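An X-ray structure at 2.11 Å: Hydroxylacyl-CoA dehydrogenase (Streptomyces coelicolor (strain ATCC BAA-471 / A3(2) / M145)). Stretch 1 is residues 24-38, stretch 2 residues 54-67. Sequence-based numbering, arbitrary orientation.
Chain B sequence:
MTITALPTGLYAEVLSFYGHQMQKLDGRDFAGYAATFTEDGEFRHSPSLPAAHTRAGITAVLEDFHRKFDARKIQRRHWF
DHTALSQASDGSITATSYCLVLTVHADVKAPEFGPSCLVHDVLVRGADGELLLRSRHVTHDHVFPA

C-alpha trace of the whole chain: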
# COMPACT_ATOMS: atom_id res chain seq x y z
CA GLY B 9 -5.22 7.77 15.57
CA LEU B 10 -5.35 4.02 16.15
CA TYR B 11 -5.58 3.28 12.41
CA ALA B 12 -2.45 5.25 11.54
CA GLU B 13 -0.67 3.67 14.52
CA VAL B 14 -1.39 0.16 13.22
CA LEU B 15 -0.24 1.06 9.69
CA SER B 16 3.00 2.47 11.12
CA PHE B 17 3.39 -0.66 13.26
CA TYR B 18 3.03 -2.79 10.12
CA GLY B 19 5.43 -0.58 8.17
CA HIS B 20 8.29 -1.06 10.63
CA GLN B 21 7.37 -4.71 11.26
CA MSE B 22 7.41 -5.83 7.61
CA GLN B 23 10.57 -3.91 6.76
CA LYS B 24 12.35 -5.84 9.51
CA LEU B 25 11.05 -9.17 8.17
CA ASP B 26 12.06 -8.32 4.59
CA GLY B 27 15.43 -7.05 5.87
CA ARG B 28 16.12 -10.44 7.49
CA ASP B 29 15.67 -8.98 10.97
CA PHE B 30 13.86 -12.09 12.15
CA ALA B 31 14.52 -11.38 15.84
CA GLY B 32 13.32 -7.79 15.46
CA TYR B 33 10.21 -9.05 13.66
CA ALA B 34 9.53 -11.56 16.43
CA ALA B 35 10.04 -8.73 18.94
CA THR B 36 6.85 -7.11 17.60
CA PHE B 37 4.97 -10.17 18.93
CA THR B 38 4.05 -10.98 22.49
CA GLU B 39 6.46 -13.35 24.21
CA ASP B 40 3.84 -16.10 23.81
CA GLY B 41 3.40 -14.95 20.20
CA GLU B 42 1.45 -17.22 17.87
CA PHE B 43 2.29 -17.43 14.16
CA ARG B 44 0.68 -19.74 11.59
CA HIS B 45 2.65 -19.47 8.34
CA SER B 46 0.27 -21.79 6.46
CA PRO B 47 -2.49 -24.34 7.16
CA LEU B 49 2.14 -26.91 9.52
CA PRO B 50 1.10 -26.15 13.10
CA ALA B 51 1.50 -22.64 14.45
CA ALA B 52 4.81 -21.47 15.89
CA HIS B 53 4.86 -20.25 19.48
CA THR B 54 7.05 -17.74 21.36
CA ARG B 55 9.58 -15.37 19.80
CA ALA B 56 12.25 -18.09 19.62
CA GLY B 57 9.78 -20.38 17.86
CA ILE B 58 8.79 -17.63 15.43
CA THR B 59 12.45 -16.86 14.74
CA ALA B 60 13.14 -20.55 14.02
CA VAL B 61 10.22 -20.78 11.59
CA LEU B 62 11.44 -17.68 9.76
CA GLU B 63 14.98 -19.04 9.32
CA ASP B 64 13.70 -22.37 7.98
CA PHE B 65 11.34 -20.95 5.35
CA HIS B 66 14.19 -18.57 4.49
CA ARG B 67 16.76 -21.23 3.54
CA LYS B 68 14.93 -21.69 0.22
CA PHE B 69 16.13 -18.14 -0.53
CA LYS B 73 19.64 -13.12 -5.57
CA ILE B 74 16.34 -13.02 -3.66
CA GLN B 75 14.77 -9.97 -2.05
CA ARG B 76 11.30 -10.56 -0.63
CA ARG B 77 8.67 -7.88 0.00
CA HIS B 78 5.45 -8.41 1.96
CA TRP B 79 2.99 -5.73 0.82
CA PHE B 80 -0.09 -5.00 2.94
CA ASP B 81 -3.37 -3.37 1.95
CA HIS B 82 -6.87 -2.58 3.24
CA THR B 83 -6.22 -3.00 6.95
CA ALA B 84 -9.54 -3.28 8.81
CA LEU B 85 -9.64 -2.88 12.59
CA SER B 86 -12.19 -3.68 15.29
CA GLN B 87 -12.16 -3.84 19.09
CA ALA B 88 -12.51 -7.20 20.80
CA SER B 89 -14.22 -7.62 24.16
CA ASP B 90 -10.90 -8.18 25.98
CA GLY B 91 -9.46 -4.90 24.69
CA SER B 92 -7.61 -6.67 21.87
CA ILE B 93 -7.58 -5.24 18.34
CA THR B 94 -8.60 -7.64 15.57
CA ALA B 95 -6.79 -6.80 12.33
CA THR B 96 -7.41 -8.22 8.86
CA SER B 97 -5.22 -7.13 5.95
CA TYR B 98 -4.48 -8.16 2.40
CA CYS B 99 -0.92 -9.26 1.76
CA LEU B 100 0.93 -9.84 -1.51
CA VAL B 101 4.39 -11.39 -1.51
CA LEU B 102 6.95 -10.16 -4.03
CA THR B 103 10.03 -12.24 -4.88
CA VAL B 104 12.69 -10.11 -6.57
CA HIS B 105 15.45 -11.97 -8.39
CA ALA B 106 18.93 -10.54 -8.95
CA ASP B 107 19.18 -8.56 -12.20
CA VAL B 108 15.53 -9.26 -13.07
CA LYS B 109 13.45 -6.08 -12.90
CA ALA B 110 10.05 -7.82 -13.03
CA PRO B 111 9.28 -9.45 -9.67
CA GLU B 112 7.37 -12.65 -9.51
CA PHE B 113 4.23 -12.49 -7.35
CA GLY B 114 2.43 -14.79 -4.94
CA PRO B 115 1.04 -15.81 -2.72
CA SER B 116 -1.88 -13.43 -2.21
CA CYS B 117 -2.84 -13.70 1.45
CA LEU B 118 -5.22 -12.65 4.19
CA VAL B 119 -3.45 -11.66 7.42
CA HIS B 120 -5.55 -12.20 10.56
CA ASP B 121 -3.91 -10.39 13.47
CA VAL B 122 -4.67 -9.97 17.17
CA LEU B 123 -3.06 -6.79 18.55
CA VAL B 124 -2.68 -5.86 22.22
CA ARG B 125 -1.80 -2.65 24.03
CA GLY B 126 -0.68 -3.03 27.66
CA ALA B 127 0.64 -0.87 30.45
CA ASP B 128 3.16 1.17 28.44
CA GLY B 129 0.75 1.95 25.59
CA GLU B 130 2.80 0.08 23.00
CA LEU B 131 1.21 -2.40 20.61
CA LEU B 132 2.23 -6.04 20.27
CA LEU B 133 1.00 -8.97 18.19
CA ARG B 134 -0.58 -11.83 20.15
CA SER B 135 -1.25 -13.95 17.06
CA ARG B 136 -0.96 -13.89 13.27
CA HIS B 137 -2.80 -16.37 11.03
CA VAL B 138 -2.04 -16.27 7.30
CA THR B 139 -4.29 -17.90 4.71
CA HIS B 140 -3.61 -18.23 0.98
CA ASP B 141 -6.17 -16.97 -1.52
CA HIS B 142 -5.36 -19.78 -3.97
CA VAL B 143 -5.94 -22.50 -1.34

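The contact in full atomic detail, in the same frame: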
# COMPACT_ATOMS: atom_id res chain seq x y z
N LYS B 24 11.44 -4.96 8.78
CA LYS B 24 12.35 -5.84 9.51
C LYS B 24 12.35 -7.24 8.92
O LYS B 24 13.41 -7.81 8.65
CB LYS B 24 11.97 -5.86 10.99
CG LYS B 24 12.20 -4.52 11.69
CD LYS B 24 11.87 -4.57 13.16
CE LYS B 24 12.14 -3.23 13.82
NZ LYS B 24 12.00 -3.28 15.30
N LEU B 25 11.16 -7.82 8.74
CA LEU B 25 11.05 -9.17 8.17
C LEU B 25 11.75 -9.25 6.82
O LEU B 25 12.54 -10.17 6.58
CB LEU B 25 9.57 -9.55 8.03
CG LEU B 25 9.28 -10.90 7.36
CD1 LEU B 25 9.73 -12.05 8.24
CD2 LEU B 25 7.80 -11.03 7.01
N ASP B 26 11.46 -8.31 5.92
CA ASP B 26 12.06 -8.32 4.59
C ASP B 26 13.55 -7.98 4.60
O ASP B 26 14.26 -8.34 3.65
CB ASP B 26 11.31 -7.35 3.68
CG ASP B 26 9.90 -7.82 3.38
OD1 ASP B 26 9.67 -9.04 3.35
OD2 ASP B 26 9.01 -6.96 3.17
N GLY B 27 14.03 -7.30 5.65
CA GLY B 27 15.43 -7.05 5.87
C GLY B 27 16.15 -8.13 6.62
O GLY B 27 17.27 -7.90 7.09
N ARG B 28 15.56 -9.32 6.72
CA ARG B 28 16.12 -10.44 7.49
C ARG B 28 16.41 -10.10 8.94
O ARG B 28 17.37 -10.63 9.51
CB ARG B 28 17.41 -10.96 6.89
CG ARG B 28 17.36 -11.96 5.82
CD ARG B 28 18.20 -11.63 4.65
NE ARG B 28 19.58 -11.51 5.13
CZ ARG B 28 20.67 -11.92 4.48
NH1 ARG B 28 20.58 -12.87 3.53
NH2 ARG B 28 21.86 -11.63 4.99
N ASP B 29 15.61 -9.22 9.53
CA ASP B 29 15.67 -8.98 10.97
C ASP B 29 14.61 -9.84 11.65
O ASP B 29 13.58 -9.36 12.11
CB ASP B 29 15.48 -7.50 11.27
CG ASP B 29 15.60 -7.17 12.74
OD1 ASP B 29 16.08 -8.03 13.51
OD2 ASP B 29 15.22 -6.05 13.11
N PHE B 30 14.87 -11.16 11.65
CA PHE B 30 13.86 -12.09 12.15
C PHE B 30 13.63 -11.93 13.64
O PHE B 30 12.50 -12.07 14.12
CB PHE B 30 14.27 -13.52 11.81
CG PHE B 30 14.41 -13.77 10.34
CD1 PHE B 30 13.46 -13.29 9.45
CD2 PHE B 30 15.51 -14.45 9.83
CE1 PHE B 30 13.58 -13.51 8.09
CE2 PHE B 30 15.64 -14.66 8.48
CZ PHE B 30 14.68 -14.19 7.60
N ALA B 31 14.68 -11.63 14.41
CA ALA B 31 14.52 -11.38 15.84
C ALA B 31 13.75 -10.09 16.09
O ALA B 31 12.87 -10.04 16.96
CB ALA B 31 15.88 -11.35 16.52
N GLY B 32 14.07 -9.03 15.34
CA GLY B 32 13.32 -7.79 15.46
C GLY B 32 11.86 -7.97 15.08
O GLY B 32 10.97 -7.39 15.71
N TYR B 33 11.59 -8.77 14.05
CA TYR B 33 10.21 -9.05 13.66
C TYR B 33 9.49 -9.80 14.77
O TYR B 33 8.35 -9.46 15.13
CB TYR B 33 10.19 -9.85 12.36
CG TYR B 33 8.83 -10.36 11.95
CD1 TYR B 33 7.93 -9.55 11.27
CD2 TYR B 33 8.45 -11.66 12.23
CE1 TYR B 33 6.69 -10.02 10.88
CE2 TYR B 33 7.21 -12.14 11.85
CZ TYR B 33 6.33 -11.32 11.18
OH TYR B 33 5.10 -11.79 10.80
N ALA B 34 10.13 -10.83 15.32
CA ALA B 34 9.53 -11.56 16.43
C ALA B 34 9.33 -10.68 17.66
O ALA B 34 8.44 -10.93 18.47
CB ALA B 34 10.39 -12.78 16.79
N ALA B 35 10.17 -9.64 17.81
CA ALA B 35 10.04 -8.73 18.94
C ALA B 35 8.77 -7.89 18.87
O ALA B 35 8.36 -7.33 19.90
CB ALA B 35 11.26 -7.82 19.03
N THR B 36 8.13 -7.79 17.71
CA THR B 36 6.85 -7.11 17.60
C THR B 36 5.68 -7.99 18.03
O THR B 36 4.54 -7.52 18.06
CB THR B 36 6.62 -6.62 16.17
OG1 THR B 36 6.40 -7.75 15.30
CG2 THR B 36 7.82 -5.83 15.67
N PHE B 37 5.95 -9.25 18.37
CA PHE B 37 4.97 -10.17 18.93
C PHE B 37 5.05 -10.17 20.45
O PHE B 37 6.04 -9.75 21.05
CB PHE B 37 5.22 -11.60 18.43
CG PHE B 37 4.71 -11.86 17.04
CD1 PHE B 37 5.38 -11.37 15.94
CD2 PHE B 37 3.58 -12.64 16.85
CE1 PHE B 37 4.91 -11.63 14.66
CE2 PHE B 37 3.11 -12.90 15.58
CZ PHE B 37 3.78 -12.40 14.48
N THR B 38 3.98 -10.66 21.07
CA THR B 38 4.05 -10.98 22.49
C THR B 38 5.02 -12.14 22.70
O THR B 38 5.34 -12.88 21.76
CB THR B 38 2.67 -11.34 23.04
OG1 THR B 38 2.03 -12.28 22.17
CG2 THR B 38 1.80 -10.09 23.16
N THR B 54 5.97 -18.53 20.76
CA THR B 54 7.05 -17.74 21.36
C THR B 54 7.97 -17.12 20.32
O THR B 54 8.03 -17.57 19.17
CB THR B 54 7.87 -18.58 22.35
OG1 THR B 54 8.73 -19.48 21.63
CG2 THR B 54 6.96 -19.37 23.29
N ARG B 55 8.70 -16.08 20.72
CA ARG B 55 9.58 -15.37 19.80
C ARG B 55 10.66 -16.29 19.24
O ARG B 55 10.99 -16.22 18.05
CB ARG B 55 10.20 -14.16 20.50
CG ARG B 55 9.18 -13.08 20.80
CD ARG B 55 9.78 -11.89 21.52
NE ARG B 55 8.76 -10.89 21.82
CZ ARG B 55 8.89 -9.93 22.73
NH1 ARG B 55 10.01 -9.83 23.44
NH2 ARG B 55 7.90 -9.07 22.93
N ALA B 56 11.23 -17.15 20.09
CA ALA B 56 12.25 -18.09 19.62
C ALA B 56 11.66 -19.05 18.60
O ALA B 56 12.32 -19.39 17.60
CB ALA B 56 12.85 -18.85 20.80
N GLY B 57 10.43 -19.52 18.83
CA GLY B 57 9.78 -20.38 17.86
C GLY B 57 9.48 -19.66 16.55
O GLY B 57 9.63 -20.24 15.47
N ILE B 58 9.05 -18.41 16.63
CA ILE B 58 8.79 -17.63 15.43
C ILE B 58 10.08 -17.38 14.67
O ILE B 58 10.13 -17.50 13.43
CB ILE B 58 8.07 -16.31 15.78
CG1 ILE B 58 6.71 -16.60 16.40
CG2 ILE B 58 7.93 -15.43 14.55
CD1 ILE B 58 5.98 -15.38 16.91
N THR B 59 11.16 -17.04 15.38
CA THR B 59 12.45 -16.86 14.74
C THR B 59 12.89 -18.13 14.00
O THR B 59 13.35 -18.06 12.86
CB THR B 59 13.51 -16.45 15.76
OG1 THR B 59 13.17 -15.18 16.32
CG2 THR B 59 14.90 -16.42 15.13
N ALA B 60 12.74 -19.29 14.64
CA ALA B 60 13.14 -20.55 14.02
C ALA B 60 12.37 -20.79 12.73
O ALA B 60 12.95 -21.17 11.71
CB ALA B 60 12.94 -21.71 15.00
N VAL B 61 11.05 -20.59 12.77
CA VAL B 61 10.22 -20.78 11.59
C VAL B 61 10.67 -19.87 10.46
O VAL B 61 10.71 -20.26 9.29
CB VAL B 61 8.73 -20.56 11.94
CG1 VAL B 61 7.95 -20.08 10.74
CG2 VAL B 61 8.13 -21.83 12.50
N LEU B 62 11.04 -18.63 10.79
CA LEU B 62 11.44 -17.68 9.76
C LEU B 62 12.75 -18.09 9.09
O LEU B 62 12.87 -18.02 7.87
CB LEU B 62 11.58 -16.28 10.36
CG LEU B 62 10.30 -15.63 10.87
CD1 LEU B 62 10.60 -14.31 11.56
CD2 LEU B 62 9.30 -15.42 9.74
N GLU B 63 13.74 -18.52 9.88
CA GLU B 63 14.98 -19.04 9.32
C GLU B 63 14.75 -20.22 8.39
O GLU B 63 15.37 -20.30 7.32
CB GLU B 63 15.94 -19.42 10.45
CG GLU B 63 16.97 -18.35 10.76
CD GLU B 63 17.68 -18.58 12.07
OE1 GLU B 63 18.49 -19.52 12.15
OE2 GLU B 63 17.42 -17.82 13.03
N ASP B 64 13.87 -21.15 8.77
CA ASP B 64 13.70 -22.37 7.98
C ASP B 64 13.08 -22.07 6.62
O ASP B 64 13.61 -22.47 5.58
CB ASP B 64 12.85 -23.39 8.74
CG ASP B 64 12.91 -24.77 8.11
OD1 ASP B 64 12.33 -24.96 7.03
OD2 ASP B 64 13.56 -25.67 8.70
N PHE B 65 11.95 -21.36 6.61
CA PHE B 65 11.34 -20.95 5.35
C PHE B 65 12.23 -20.01 4.56
O PHE B 65 11.96 -19.74 3.38
CB PHE B 65 9.98 -20.29 5.61
CG PHE B 65 8.88 -21.26 5.93
CD1 PHE B 65 8.08 -21.08 7.05
CD2 PHE B 65 8.62 -22.36 5.12
CE1 PHE B 65 7.07 -21.96 7.36
CE2 PHE B 65 7.61 -23.24 5.42
CZ PHE B 65 6.83 -23.05 6.54
N HIS B 66 13.29 -19.48 5.18
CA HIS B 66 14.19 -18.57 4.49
C HIS B 66 15.30 -19.29 3.74
O HIS B 66 15.84 -18.74 2.77
CB HIS B 66 14.80 -17.58 5.48
CG HIS B 66 15.66 -16.54 4.84
ND1 HIS B 66 15.13 -15.47 4.14
CD2 HIS B 66 17.00 -16.40 4.78
CE1 HIS B 66 16.11 -14.72 3.69
NE2 HIS B 66 17.26 -15.26 4.06
N ARG B 67 15.65 -20.51 4.17
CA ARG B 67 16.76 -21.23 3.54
C ARG B 67 16.53 -21.42 2.05
O ARG B 67 17.48 -21.41 1.25
CB ARG B 67 16.97 -22.57 4.23

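The helix of stretch 2 packs against the short helix 30-35 of stretch 1 and the residues that flank it. The two axes approach to 8.9 Å, with 137° between their N-to-C directions, so the start of one helix lies near the end of the other, and 686 Å² of surface is buried in all.

Thr 54, whose CA-to-CB bond points away, adds little to the contact but steadies the first turn of its own helix, its OG1 accepting a hydrogen bond from Gly 57 N (3.3 Å). Arg 55 provides the polar anchor. Its CA-to-CB bond points sideways, yet chi1 in m followed by t at chi2 and chi3 extends the chain along stretch 1 to the point where helix gives way to strand. There Phe 37 O accepts two hydrogen bonds, from Arg 55 NH2 at 2.7 Å and from Arg 55 NE at 3.0 Å, both near the guanidinium plane. Ala 35 O lies over one face of the same group, 3.5 Å from Arg 55 NH2. The aliphatic part of the arginine is used as well: Arg 55 CG is 3.3 Å from Ala 34 O, and Arg 55 CB lies 4.0 Å from Ala 34 CB. The small methyl of Ala 34 lets the backbones come close here, with Ala 34 CA and Arg 55 CA 5.1 Å apart.

Ala 56 and Gly 57 make no contact, and the next turn brings Ile 58 inward. Its CD1 sits over the face of the Phe 37 ring, 3.9 Å from the centroid, while its CG2 lies at the edge of the Tyr 33 ring, 4.3 Å from Tyr 33 CE2. Both branches of this buried side chain thus meet aromatic carbon. Thr 59 turns its hydroxyl back to its own helix, Thr 59 OG1 donating to Arg 55 O (3.0 Å); with that bond made, the same oxygen can pack 3.7 Å from Ala 34 CB.

Leu 62 points directly into the contact and joins three residues of stretch 1. Its CB lies over the face of the Phe 30 ring, 3.6 Å from Phe 30 CD1; Leu 62 CD1 reaches Tyr 33 CD2 at 3.5 Å, and Leu 62 CD2 meets Leu 25 CD1 at 3.7 Å. Glu 63, more exposed, contributes its aliphatic CG, 4.3 Å from Phe 30 CD2.

One turn beyond Leu 62, His 66 presents its ring face to the edge of Phe 30, with centroids 5.2 Å apart and planes at 67°. Arg 28 CG, 3.7 Å from His 66 CE1, extends the contact at this exposed end.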